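Local coordinates for general odorant-binding protein 28a (Drosophila melanogaster, PDB 6QQ4), which probably binds and carries small odorant or pheromone molecules as a secreted protein of insect olfaction, and is involved in detecting the floral odour beta-ionone, at residues 59-64 with 105-110. Residues are numbered along the deposited sequence; the frame is centred on the assembly and turned at random.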
loop_
_atom_site.group_PDB
_atom_site.type_symbol
_atom_site.label_atom_id
_atom_site.label_comp_id
_atom_site.label_asym_id
_atom_site.label_seq_id
_atom_site.Cartn_x
_atom_site.Cartn_y
_atom_site.Cartn_z
ATOM N N GLY A 59 9.828 5.954 -7.219
ATOM C CA GLY A 59 8.650 6.412 -6.496
ATOM C C GLY A 59 7.396 6.539 -7.333
ATOM O O GLY A 59 6.550 7.405 -7.085
ATOM N N LYS A 60 7.258 5.666 -8.323
ATOM C CA LYS A 60 6.055 5.636 -9.148
ATOM C C LYS A 60 5.438 4.249 -9.043
ATOM O O LYS A 60 6.135 3.284 -8.763
ATOM C CB LYS A 60 6.374 5.979 -10.604
ATOM C CG LYS A 60 7.155 7.281 -10.789
ATOM C CD LYS A 60 6.340 8.511 -10.431
ATOM C CE LYS A 60 7.131 9.789 -10.695
ATOM N NZ LYS A 60 6.853 10.859 -9.668
ATOM N N LEU A 61 4.128 4.149 -9.239
ATOM C CA LEU A 61 3.463 2.857 -9.112
ATOM C C LEU A 61 3.900 1.937 -10.258
ATOM O O LEU A 61 3.983 2.368 -11.411
ATOM C CB LEU A 61 1.937 3.022 -9.115
ATOM C CG LEU A 61 1.148 2.037 -8.254
ATOM C CD1 LEU A 61 1.297 2.393 -6.777
ATOM C CD2 LEU A 61 -0.312 2.008 -8.669
ATOM N N ASP A 62 4.190 0.686 -9.922
ATOM C CA ASP A 62 4.603 -0.319 -10.895
ATOM C C ASP A 62 3.601 -1.471 -10.908
ATOM O O ASP A 62 3.614 -2.319 -10.017
ATOM C CB ASP A 62 6.000 -0.836 -10.562
ATOM C CG ASP A 62 6.635 -1.615 -11.707
ATOM O OD1 ASP A 62 5.912 -2.339 -12.426
ATOM O OD2 ASP A 62 7.870 -1.501 -11.877
ATOM N N THR A 63 2.748 -1.506 -11.929
ATOM C CA THR A 63 1.647 -2.462 -11.962
ATOM C C THR A 63 1.970 -3.775 -12.669
ATOM O O THR A 63 1.134 -4.681 -12.683
ATOM C CB THR A 63 0.421 -1.861 -12.636
ATOM O OG1 THR A 63 0.806 -1.312 -13.902
ATOM C CG2 THR A 63 -0.192 -0.764 -11.750
ATOM N N GLU A 64 3.164 -3.882 -13.249
ATOM C CA GLU A 64 3.618 -5.144 -13.842
ATOM C C GLU A 64 3.669 -6.242 -12.777
ATOM O O GLU A 64 3.698 -5.945 -11.586
ATOM C CB GLU A 64 4.992 -4.979 -14.499
ATOM N N GLU A 105 1.876 7.704 0.003
ATOM C CA GLU A 105 0.618 8.027 0.659
ATOM C C GLU A 105 -0.458 8.534 -0.308
ATOM O O GLU A 105 -1.652 8.307 -0.096
ATOM C CB GLU A 105 0.855 9.062 1.761
ATOM C CG GLU A 105 -0.349 9.356 2.606
ATOM C CD GLU A 105 -0.902 8.118 3.309
ATOM O OE1 GLU A 105 -0.220 7.079 3.326
ATOM O OE2 GLU A 105 -2.014 8.193 3.879
ATOM N N ALA A 106 -0.049 9.233 -1.358
ATOM C CA ALA A 106 -1.014 9.662 -2.357
ATOM C C ALA A 106 -1.556 8.431 -3.097
ATOM O O ALA A 106 -2.736 8.357 -3.388
ATOM C CB ALA A 106 -0.400 10.648 -3.316
ATOM N N TYR A 107 -0.700 7.451 -3.374
ATOM C CA TYR A 107 -1.189 6.172 -3.892
ATOM C C TYR A 107 -2.106 5.456 -2.899
ATOM O O TYR A 107 -3.123 4.897 -3.292
ATOM C CB TYR A 107 -0.011 5.255 -4.270
ATOM C CG TYR A 107 0.699 5.687 -5.522
ATOM C CD1 TYR A 107 -0.013 5.999 -6.676
ATOM C CD2 TYR A 107 2.084 5.813 -5.550
ATOM C CE1 TYR A 107 0.631 6.414 -7.817
ATOM C CE2 TYR A 107 2.739 6.233 -6.683
ATOM C CZ TYR A 107 2.013 6.530 -7.815
ATOM O OH TYR A 107 2.670 6.937 -8.956
ATOM N N GLY A 108 -1.742 5.472 -1.616
ATOM C CA GLY A 108 -2.530 4.821 -0.573
ATOM C C GLY A 108 -3.914 5.428 -0.414
ATOM O O GLY A 108 -4.900 4.730 -0.210
ATOM N N THR A 109 -3.979 6.751 -0.511
ATOM C CA THR A 109 -5.243 7.460 -0.565
ATOM C C THR A 109 -6.101 6.930 -1.709
ATOM O O THR A 109 -7.295 6.660 -1.546
ATOM C CB THR A 109 -5.015 8.964 -0.751
ATOM O OG1 THR A 109 -4.266 9.462 0.367
ATOM C CG2 THR A 109 -6.345 9.683 -0.829
ATOM N N CYS A 110 -5.484 6.754 -2.866
ATOM C CA CYS A 110 -6.219 6.266 -4.028
ATOM C C CYS A 110 -6.710 4.825 -3.801
ATOM O O CYS A 110 -7.879 4.480 -4.072
ATOM C CB CYS A 110 -5.339 6.328 -5.277
ATOM S SG CYS A 110 -6.229 5.962 -6.802
#
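Leu-61 lies over one face of the Tyr-107 ring, its branch tip and CB spread along the ring from root to hydroxyl end. CD1 makes the CH-pi contact, 3.7 Å from the centroid of the Tyr-107 ring and 17° off the ring normal. It leans toward the root of the ring, with Leu-61 CD1 only 3.6 Å from Tyr-107 CG. At the far end Leu-61 CB rests 3.7 Å from Tyr-107 CZ; the leucine thus runs back toward CG while the tyrosine runs out to its hydroxyl, the two antiparallel. With CG anti to the carbonyl carbon (chi1 -73°), the ring swings off helix 100-117 and lays its hydroxyl against the loop backbone. There Leu-61 N donates a hydrogen bond to Tyr-107 OH, 3.2 Å long and moderately bent at 152°. Leu-61 N, CB and CD1 all approach from one side, the N-H coming to OH from above the ring plane. The N-H fixes the hydroxyl end, whereas the side chain over the face should hinder ring rotation. Lys-60 CA lies 3.6 Å from Tyr-107 OH, while Gly-59 O sits at the ring edge, 4.0 Å from Tyr-107 CE2. Within the loop, Asp-62 OD1 accepts from Glu-64 N in an Asx turn just before helix 66-74. Ile-94 and Val-96 also touch Tyr-107, and Leu-61 packs on Ile-54 and Ala-92. Three residues on, Cys-110 is disulfide-bonded to Cys-91. A tyrosine thereby pins the loop between helices 39-52 and 66-74 to helix 100-117, within the six-helix, three-disulfide fold of the insect PBP/GOBP family.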